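Local coordinates for halohydrin epoxidase A (Corynebacterium sp., PDB 4Z9F), which probably catalyses the reversible dehalogenation of vicinal halohydrins to epoxides, releasing hydrogen halide, at residues S166-F180 and A229-Y242. The protein carries 1 engineered substitution. Residues are numbered along the deposited sequence; the frame is centred on the assembly and turned at random.
Sequences SRDGILLYAIGPNFF and APIVGQFFAFTGGY
Phe236 is gripped through both backbone polar atoms: its N donates to Ala174 O (2.8 Å) and its O accepts from Gly176 N (2.8 Å, 169° at the hydrogen). In this parallel ladder Ala174 N to Gln234 O precedes the pair, Phe238 N to Gly176 O and Asn178 N to Phe238 O follow it, and Gly233 N reaches Leu172 O one step before. Phe235 swings its ring across the strand, CG anti to the backbone N (chi1 168°), and sets CE1 3.5 Å from Gly176 CA, with CZ beside it, against the bare glycine backbone. On the face carrying Ile175, Phe236 and Phe238, Tyr173 brings CD1 in plane to the edge of the Phe236 ring (3.6 Å from CE1), and Phe238 turns a ring edge to the face of Phe180, from the loop after strand 170-177, beside Met216. Past the strand ends, Phe179 CE1 stands over the Tyr242 ring, 3.8 Å from CG, in a T-shaped pair with planes at 77°; Lys139 binds the Tyr242 hydroxyl. Gln234 NE2 bonds Ile231 O and also Ala237 O of the second subunit. Strands 170-177 and 235-238 are the last two of the seven-stranded parallel sheet of a Rossmann fold, as in short-chain dehydrogenases/reductases.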
ATOM      1  N   SER C 166      -1.162  13.090 -17.437  1.00 20.18           N
ATOM      2  CA  SER C 166      -2.600  12.885 -17.635  1.00 16.60           C
ATOM      3  C   SER C 166      -3.294  14.142 -18.157  1.00 24.14           C
ATOM      4  O   SER C 166      -4.311  14.048 -18.864  1.00 17.86           O
ATOM      5  CB  SER C 166      -3.270  12.431 -16.333  1.00 25.39           C
ATOM      6  OG  SER C 166      -2.609  11.295 -15.786  1.00 18.98           O
ATOM      7  N   ARG C 167      -2.772  15.325 -17.816  1.00 18.53           N
ATOM      8  CA  ARG C 167      -3.403  16.549 -18.297  1.00 22.17           C
ATOM      9  C   ARG C 167      -3.227  16.701 -19.803  1.00 21.95           C
ATOM     10  O   ARG C 167      -4.076  17.307 -20.467  1.00 26.14           O
ATOM     11  CB  ARG C 167      -2.837  17.766 -17.558  1.00 23.89           C
ATOM     12  CG  ARG C 167      -3.729  19.008 -17.681  1.00 27.00           C
ATOM     13  CD  ARG C 167      -5.122  18.786 -17.078  1.00 30.79           C
ATOM     14  NE  ARG C 167      -5.077  18.524 -15.639  1.00 32.56           N
ATOM     15  CZ  ARG C 167      -5.090  19.463 -14.693  1.00 33.95           C
ATOM     16  NH1 ARG C 167      -5.146  20.749 -15.022  1.00 37.39           N
ATOM     17  NH2 ARG C 167      -5.038  19.117 -13.412  1.00 30.23           N
ATOM     18  N   ASP C 168      -2.139  16.159 -20.350  1.00 22.74           N
ATOM     19  CA  ASP C 168      -1.926  16.107 -21.794  1.00 23.45           C
ATOM     20  C   ASP C 168      -2.758  15.028 -22.475  1.00 25.60           C
ATOM     21  O   ASP C 168      -2.642  14.855 -23.694  1.00 23.24           O
ATOM     22  CB  ASP C 168      -0.445  15.848 -22.103  1.00 24.75           C
ATOM     23  CG  ASP C 168       0.471  16.937 -21.578  1.00 34.55           C
ATOM     24  OD1 ASP C 168       0.118  18.127 -21.706  1.00 31.97           O
ATOM     25  OD2 ASP C 168       1.555  16.598 -21.043  1.00 36.61           O
ATOM     26  N   GLY C 169      -3.573  14.284 -21.729  1.00 22.30           N
ATOM     27  CA  GLY C 169      -4.246  13.139 -22.308  1.00 22.25           C
ATOM     28  C   GLY C 169      -3.348  11.946 -22.564  1.00 18.55           C
ATOM     29  O   GLY C 169      -3.727  11.054 -23.331  1.00 20.51           O
ATOM     30  N   ILE C 170      -2.158  11.916 -21.973  1.00 20.14           N
ATOM     31  CA  ILE C 170      -1.227  10.799 -22.108  1.00 18.37           C
ATOM     32  C   ILE C 170      -1.420   9.964 -20.846  1.00 17.93           C
ATOM     33  O   ILE C 170      -0.973  10.365 -19.772  1.00 18.66           O
ATOM     34  CB  ILE C 170       0.223  11.278 -22.248  1.00 19.08           C
ATOM     35  CG1 ILE C 170       0.391  12.184 -23.479  1.00 20.21           C
ATOM     36  CG2 ILE C 170       1.165  10.102 -22.318  1.00 19.22           C
ATOM     37  CD1 ILE C 170       1.709  12.974 -23.486  1.00 19.84           C
ATOM     38  N   LEU C 171      -2.108   8.821 -20.961  1.00 19.12           N
ATOM     39  CA  LEU C 171      -2.609   8.083 -19.798  1.00 16.41           C
ATOM     40  C   LEU C 171      -1.723   6.872 -19.520  1.00 18.82           C
ATOM     41  O   LEU C 171      -1.612   5.975 -20.365  1.00 20.25           O
ATOM     42  CB  LEU C 171      -4.058   7.648 -20.027  1.00 16.64           C
ATOM     43  CG  LEU C 171      -4.990   8.759 -20.510  1.00 21.89           C
ATOM     44  CD1 LEU C 171      -6.374   8.218 -20.707  1.00 18.53           C
ATOM     45  CD2 LEU C 171      -5.009   9.903 -19.512  1.00 18.44           C
ATOM     46  N   LEU C 172      -1.092   6.852 -18.339  1.00 20.78           N
ATOM     47  CA  LEU C 172      -0.119   5.832 -17.976  1.00 17.87           C
ATOM     48  C   LEU C 172      -0.750   4.812 -17.033  1.00 17.69           C
ATOM     49  O   LEU C 172      -1.590   5.166 -16.194  1.00 16.02           O
ATOM     50  CB  LEU C 172       1.117   6.460 -17.317  1.00 17.14           C
ATOM     51  CG  LEU C 172       2.261   6.896 -18.245  1.00 24.40           C
ATOM     52  CD1 LEU C 172       1.843   7.919 -19.311  1.00 22.36           C
ATOM     53  CD2 LEU C 172       3.455   7.407 -17.440  1.00 22.20           C
ATOM     54  N   TYR C 173      -0.350   3.543 -17.184  1.00 16.84           N
ATOM     55  CA  TYR C 173      -0.828   2.463 -16.322  1.00 19.01           C
ATOM     56  C   TYR C 173       0.287   1.444 -16.151  1.00 20.23           C
ATOM     57  O   TYR C 173       1.173   1.318 -16.998  1.00 19.41           O
ATOM     58  CB  TYR C 173      -2.054   1.726 -16.882  1.00 16.40           C
ATOM     59  CG  TYR C 173      -3.176   2.586 -17.417  1.00 20.43           C
ATOM     60  CD1 TYR C 173      -4.280   2.893 -16.622  1.00 19.09           C
ATOM     61  CD2 TYR C 173      -3.141   3.079 -18.718  1.00 20.20           C
ATOM     62  CE1 TYR C 173      -5.307   3.675 -17.100  1.00 19.64           C
ATOM     63  CE2 TYR C 173      -4.167   3.854 -19.211  1.00 20.11           C
ATOM     64  CZ  TYR C 173      -5.245   4.156 -18.397  1.00 22.18           C
ATOM     65  OH  TYR C 173      -6.278   4.925 -18.882  1.00 25.73           O
ATOM     66  N   ALA C 174       0.225   0.698 -15.051  1.00 16.75           N
ATOM     67  CA  ALA C 174       1.116  -0.431 -14.838  1.00 18.23           C
ATOM     68  C   ALA C 174       0.288  -1.686 -14.613  1.00 19.44           C
ATOM     69  O   ALA C 174      -0.724  -1.658 -13.911  1.00 19.33           O
ATOM     70  CB  ALA C 174       2.063  -0.197 -13.654  1.00 18.26           C
ATOM     71  N   ILE C 175       0.696  -2.777 -15.245  1.00 18.07           N
ATOM     72  CA  ILE C 175       0.099  -4.082 -15.011  1.00 18.50           C
ATOM     73  C   ILE C 175       1.151  -4.955 -14.352  1.00 18.50           C
ATOM     74  O   ILE C 175       2.313  -4.979 -14.788  1.00 19.67           O
ATOM     75  CB  ILE C 175      -0.428  -4.712 -16.310  1.00 23.46           C
ATOM     76  CG1 ILE C 175      -1.431  -3.771 -16.974  1.00 17.87           C
ATOM     77  CG2 ILE C 175      -1.068  -6.068 -16.015  1.00 14.67           C
ATOM     78  CD1 ILE C 175      -1.948  -4.247 -18.320  1.00 21.61           C
ATOM     79  N   GLY C 176       0.758  -5.637 -13.271  1.00 18.92           N
ATOM     80  CA  GLY C 176       1.661  -6.475 -12.519  1.00 19.84           C
ATOM     81  C   GLY C 176       1.224  -7.926 -12.544  1.00 17.08           C
ATOM     82  O   GLY C 176       0.456  -8.389 -11.689  1.00 19.35           O
ATOM     83  N   PRO C 177       1.702  -8.671 -13.538  1.00 19.47           N
ATOM     84  CA  PRO C 177       1.268 -10.064 -13.690  1.00 19.19           C
ATOM     85  C   PRO C 177       2.021 -11.014 -12.773  1.00 18.37           C
ATOM     86  O   PRO C 177       3.168 -10.779 -12.390  1.00 16.63           O
ATOM     87  CB  PRO C 177       1.581 -10.385 -15.164  1.00 22.18           C
ATOM     88  CG  PRO C 177       2.063  -9.083 -15.790  1.00 22.52           C
ATOM     89  CD  PRO C 177       2.561  -8.235 -14.651  1.00 17.68           C
ATOM     90  N   ASN C 178       1.335 -12.108 -12.440  1.00 17.94           N
ATOM     91  CA  ASN C 178       1.910 -13.335 -11.895  1.00 20.05           C
ATOM     92  C   ASN C 178       0.931 -14.453 -12.232  1.00 17.07           C
ATOM     93  O   ASN C 178      -0.259 -14.207 -12.440  1.00 16.56           O
ATOM     94  CB  ASN C 178       2.152 -13.251 -10.374  1.00 18.99           C
ATOM     95  CG  ASN C 178       3.195 -14.264  -9.879  1.00 24.26           C
ATOM     96  OD1 ASN C 178       3.758 -15.044 -10.662  1.00 23.53           O
ATOM     97  ND2 ASN C 178       3.457 -14.251  -8.568  1.00 28.94           N
ATOM     98  N   PHE C 179       1.444 -15.684 -12.288  1.00 19.10           N
ATOM     99  CA  PHE C 179       0.624 -16.830 -12.675  1.00 16.27           C
ATOM    100  C   PHE C 179      -0.135 -16.549 -13.964  1.00 16.34           C
ATOM    101  O   PHE C 179      -1.297 -16.910 -14.125  1.00 18.27           O
ATOM    102  CB  PHE C 179      -0.314 -17.221 -11.540  1.00 19.12           C
ATOM    103  CG  PHE C 179       0.419 -17.607 -10.288  1.00 20.12           C
ATOM    104  CD1 PHE C 179       0.474 -16.749  -9.204  1.00 18.26           C
ATOM    105  CD2 PHE C 179       1.081 -18.821 -10.215  1.00 21.10           C
ATOM    106  CE1 PHE C 179       1.152 -17.110  -8.056  1.00 23.45           C
ATOM    107  CE2 PHE C 179       1.762 -19.188  -9.063  1.00 23.55           C
ATOM    108  CZ  PHE C 179       1.797 -18.332  -7.989  1.00 23.68           C
ATOM    109  N   PHE C 180       0.544 -15.875 -14.887  1.00 18.09           N
ATOM    110  CA  PHE C 180      -0.009 -15.463 -16.171  1.00 18.93           C
ATOM    111  C   PHE C 180       0.560 -16.380 -17.247  1.00 16.77           C
ATOM    112  O   PHE C 180       1.781 -16.447 -17.418  1.00 20.88           O
ATOM    113  CB  PHE C 180       0.355 -13.997 -16.414  1.00 16.60           C
ATOM    114  CG  PHE C 180       0.213 -13.553 -17.828  1.00 17.46           C
ATOM    115  CD1 PHE C 180       1.180 -12.739 -18.406  1.00 19.08           C
ATOM    116  CD2 PHE C 180      -0.893 -13.921 -18.576  1.00 17.21           C
ATOM    117  CE1 PHE C 180       1.042 -12.303 -19.717  1.00 17.65           C
ATOM    118  CE2 PHE C 180      -1.022 -13.503 -19.894  1.00 22.39           C
ATOM    119  CZ  PHE C 180      -0.054 -12.702 -20.456  1.00 15.68           C
ATOM    120  N   ALA C 229     -11.041   6.359 -18.556  1.00 17.98           N
ATOM    121  CA  ALA C 229      -9.891   7.228 -18.320  1.00 16.73           C
ATOM    122  C   ALA C 229      -9.607   7.551 -16.849  1.00 17.25           C
ATOM    123  O   ALA C 229      -8.434   7.658 -16.486  1.00 17.82           O
ATOM    124  CB  ALA C 229     -10.068   8.537 -19.095  1.00 20.46           C
ATOM    125  N   PRO C 230     -10.606   7.721 -15.972  1.00 19.89           N
ATOM    126  CA  PRO C 230     -10.285   8.109 -14.584  1.00 17.23           C
ATOM    127  C   PRO C 230      -9.497   7.074 -13.779  1.00 18.38           C
ATOM    128  O   PRO C 230      -9.098   7.392 -12.649  1.00 19.14           O
ATOM    129  CB  PRO C 230     -11.663   8.347 -13.959  1.00 18.51           C
ATOM    130  CG  PRO C 230     -12.527   8.750 -15.117  1.00 21.47           C
ATOM    131  CD  PRO C 230     -12.060   7.842 -16.217  1.00 19.52           C
ATOM    132  N   ILE C 231      -9.276   5.852 -14.278  1.00 18.88           N
ATOM    133  CA  ILE C 231      -8.478   4.895 -13.509  1.00 16.23           C
ATOM    134  C   ILE C 231      -7.001   5.074 -13.868  1.00 17.30           C
ATOM    135  O   ILE C 231      -6.141   4.286 -13.465  1.00 17.63           O
ATOM    136  CB  ILE C 231      -8.964   3.444 -13.725  1.00 19.16           C
ATOM    137  CG1 ILE C 231      -8.791   3.000 -15.178  1.00 19.52           C
ATOM    138  CG2 ILE C 231     -10.428   3.305 -13.344  1.00 16.48           C
ATOM    139  CD1 ILE C 231      -9.330   1.613 -15.439  1.00 20.15           C
ATOM    140  N   VAL C 232      -6.694   6.159 -14.586  1.00 16.77           N
ATOM    141  CA  VAL C 232      -5.319   6.446 -14.986  1.00 13.43           C
ATOM    142  C   VAL C 232      -4.365   6.494 -13.796  1.00 15.84           C
ATOM    143  O   VAL C 232      -4.701   6.982 -12.709  1.00 17.98           O
ATOM    144  CB  VAL C 232      -5.276   7.778 -15.758  1.00 17.03           C
ATOM    145  CG1 VAL C 232      -5.746   8.924 -14.873  1.00 17.55           C
ATOM    146  CG2 VAL C 232      -3.869   8.066 -16.282  1.00 16.28           C
ATOM    147  N   GLY C 233      -3.148   6.015 -14.012  1.00 16.02           N
ATOM    148  CA  GLY C 233      -2.053   6.326 -13.112  1.00 15.99           C
ATOM    149  C   GLY C 233      -1.863   5.379 -11.950  1.00 19.12           C
ATOM    150  O   GLY C 233      -1.180   5.739 -10.976  1.00 18.90           O
ATOM    151  N   GLN C 234      -2.398   4.166 -12.037  1.00 21.94           N
ATOM    152  CA  GLN C 234      -2.264   3.192 -10.967  1.00 19.75           C
ATOM    153  C   GLN C 234      -1.798   1.849 -11.519  1.00 20.23           C
ATOM    154  O   GLN C 234      -1.741   1.615 -12.731  1.00 19.23           O
ATOM    155  CB  GLN C 234      -3.583   3.015 -10.207  1.00 18.55           C
ATOM    156  CG  GLN C 234      -4.712   2.376 -11.011  1.00 22.47           C
ATOM    157  CD  GLN C 234      -6.033   2.406 -10.272  1.00 21.88           C
ATOM    158  OE1 GLN C 234      -6.151   1.864  -9.168  1.00 20.29           O
ATOM    159  NE2 GLN C 234      -7.040   3.050 -10.867  1.00 18.02           N
ATOM    160  N   PHE C 235      -1.478   0.976 -10.578  1.00 15.63           N
ATOM    161  CA  PHE C 235      -1.024  -0.388 -10.807  1.00 18.15           C
ATOM    162  C   PHE C 235      -2.204  -1.352 -10.705  1.00 19.20           C
ATOM    163  O   PHE C 235      -3.035  -1.239  -9.794  1.00 15.60           O
ATOM    164  CB  PHE C 235       0.061  -0.702  -9.762  1.00 17.52           C
ATOM    165  CG  PHE C 235       0.468  -2.156  -9.658  1.00 19.56           C
ATOM    166  CD1 PHE C 235       1.633  -2.614 -10.267  1.00 18.35           C
ATOM    167  CD2 PHE C 235      -0.267  -3.042  -8.871  1.00 20.26           C
ATOM    168  CE1 PHE C 235       2.044  -3.951 -10.111  1.00 18.80           C
ATOM    169  CE2 PHE C 235       0.119  -4.371  -8.740  1.00 21.26           C
ATOM    170  CZ  PHE C 235       1.285  -4.826  -9.353  1.00 20.11           C
ATOM    171  N   PHE C 236      -2.272  -2.305 -11.637  1.00 18.86           N
ATOM    172  CA  PHE C 236      -3.298  -3.348 -11.642  1.00 17.89           C
ATOM    173  C   PHE C 236      -2.629  -4.708 -11.496  1.00 17.78           C
ATOM    174  O   PHE C 236      -1.838  -5.113 -12.356  1.00 21.60           O
ATOM    175  CB  PHE C 236      -4.133  -3.332 -12.930  1.00 17.50           C
ATOM    176  CG  PHE C 236      -4.791  -2.008 -13.221  1.00 19.86           C
ATOM    177  CD1 PHE C 236      -4.377  -1.239 -14.295  1.00 21.47           C
ATOM    178  CD2 PHE C 236      -5.809  -1.534 -12.416  1.00 21.29           C
ATOM    179  CE1 PHE C 236      -4.966  -0.015 -14.561  1.00 23.88           C
ATOM    180  CE2 PHE C 236      -6.417  -0.311 -12.682  1.00 25.14           C
ATOM    181  CZ  PHE C 236      -5.992   0.445 -13.758  1.00 22.59           C
ATOM    182  N   ALA C 237      -2.948  -5.413 -10.418  1.00 18.41           N
ATOM    183  CA  ALA C 237      -2.522  -6.799 -10.301  1.00 19.59           C
ATOM    184  C   ALA C 237      -3.248  -7.647 -11.339  1.00 19.98           C
ATOM    185  O   ALA C 237      -4.439  -7.461 -11.592  1.00 19.78           O
ATOM    186  CB  ALA C 237      -2.813  -7.332  -8.899  1.00 20.64           C
ATOM    187  N   PHE C 238      -2.523  -8.584 -11.945  1.00 22.08           N
ATOM    188  CA  PHE C 238      -3.100  -9.550 -12.885  1.00 17.02           C
ATOM    189  C   PHE C 238      -2.583 -10.901 -12.404  1.00 17.50           C
ATOM    190  O   PHE C 238      -1.662 -11.470 -12.982  1.00 19.20           O
ATOM    191  CB  PHE C 238      -2.704  -9.228 -14.344  1.00 16.02           C
ATOM    192  CG  PHE C 238      -3.371 -10.107 -15.375  1.00 14.50           C
ATOM    193  CD1 PHE C 238      -4.562  -9.731 -15.961  1.00 18.64           C
ATOM    194  CD2 PHE C 238      -2.784 -11.307 -15.763  1.00 18.39           C
ATOM    195  CE1 PHE C 238      -5.175 -10.540 -16.911  1.00 21.13           C
ATOM    196  CE2 PHE C 238      -3.391 -12.125 -16.705  1.00 17.94           C
ATOM    197  CZ  PHE C 238      -4.585 -11.735 -17.283  1.00 19.45           C
ATOM    198  N   THR C 239      -3.166 -11.394 -11.303  1.00 18.91           N
ATOM    199  CA  THR C 239      -2.582 -12.509 -10.567  1.00 16.17           C
ATOM    200  C   THR C 239      -3.589 -13.574 -10.161  1.00 18.66           C
ATOM    201  O   THR C 239      -3.203 -14.501  -9.442  1.00 20.59           O
ATOM    202  CB  THR C 239      -1.881 -12.013  -9.283  1.00 18.37           C
ATOM    203  OG1 THR C 239      -2.870 -11.577  -8.330  1.00 21.23           O
ATOM    204  CG2 THR C 239      -0.903 -10.867  -9.575  1.00 20.00           C
ATOM    205  N   GLY C 240      -4.859 -13.446 -10.544  1.00 16.12           N
ATOM    206  CA  GLY C 240      -5.898 -14.356 -10.103  1.00 16.89           C
ATOM    207  C   GLY C 240      -6.213 -14.265  -8.624  1.00 18.02           C
ATOM    208  O   GLY C 240      -6.664 -15.251  -8.035  1.00 18.63           O
ATOM    209  N   GLY C 241      -5.987 -13.104  -8.000  1.00 19.38           N
ATOM    210  CA  GLY C 241      -6.239 -12.965  -6.577  1.00 16.02           C
ATOM    211  C   GLY C 241      -5.061 -13.285  -5.682  1.00 16.78           C
ATOM    212  O   GLY C 241      -5.207 -13.247  -4.447  1.00 20.71           O
ATOM    213  N   TYR C 242      -3.912 -13.627  -6.257  1.00 13.11           N
ATOM    214  CA  TYR C 242      -2.705 -13.832  -5.462  1.00 16.66           C
ATOM    215  C   TYR C 242      -2.318 -12.550  -4.726  1.00 20.31           C
ATOM    216  O   TYR C 242      -1.995 -12.572  -3.535  1.00 19.95           O
ATOM    217  CB  TYR C 242      -1.583 -14.315  -6.376  1.00 18.86           C
ATOM    218  CG  TYR C 242      -0.226 -14.441  -5.727  1.00 23.97           C
ATOM    219  CD1 TYR C 242       0.811 -13.591  -6.091  1.00 25.40           C
ATOM    220  CD2 TYR C 242       0.035 -15.442  -4.798  1.00 24.43           C
ATOM    221  CE1 TYR C 242       2.064 -13.710  -5.530  1.00 28.07           C
ATOM    222  CE2 TYR C 242       1.297 -15.572  -4.225  1.00 31.91           C
ATOM    223  CZ  TYR C 242       2.304 -14.700  -4.596  1.00 32.45           C
ATOM    224  OH  TYR C 242       3.558 -14.817  -4.034  1.00 37.18           O
TER
HETATM  225  O   HOH W   1       4.570 -16.497  -6.561  1.00 28.35           O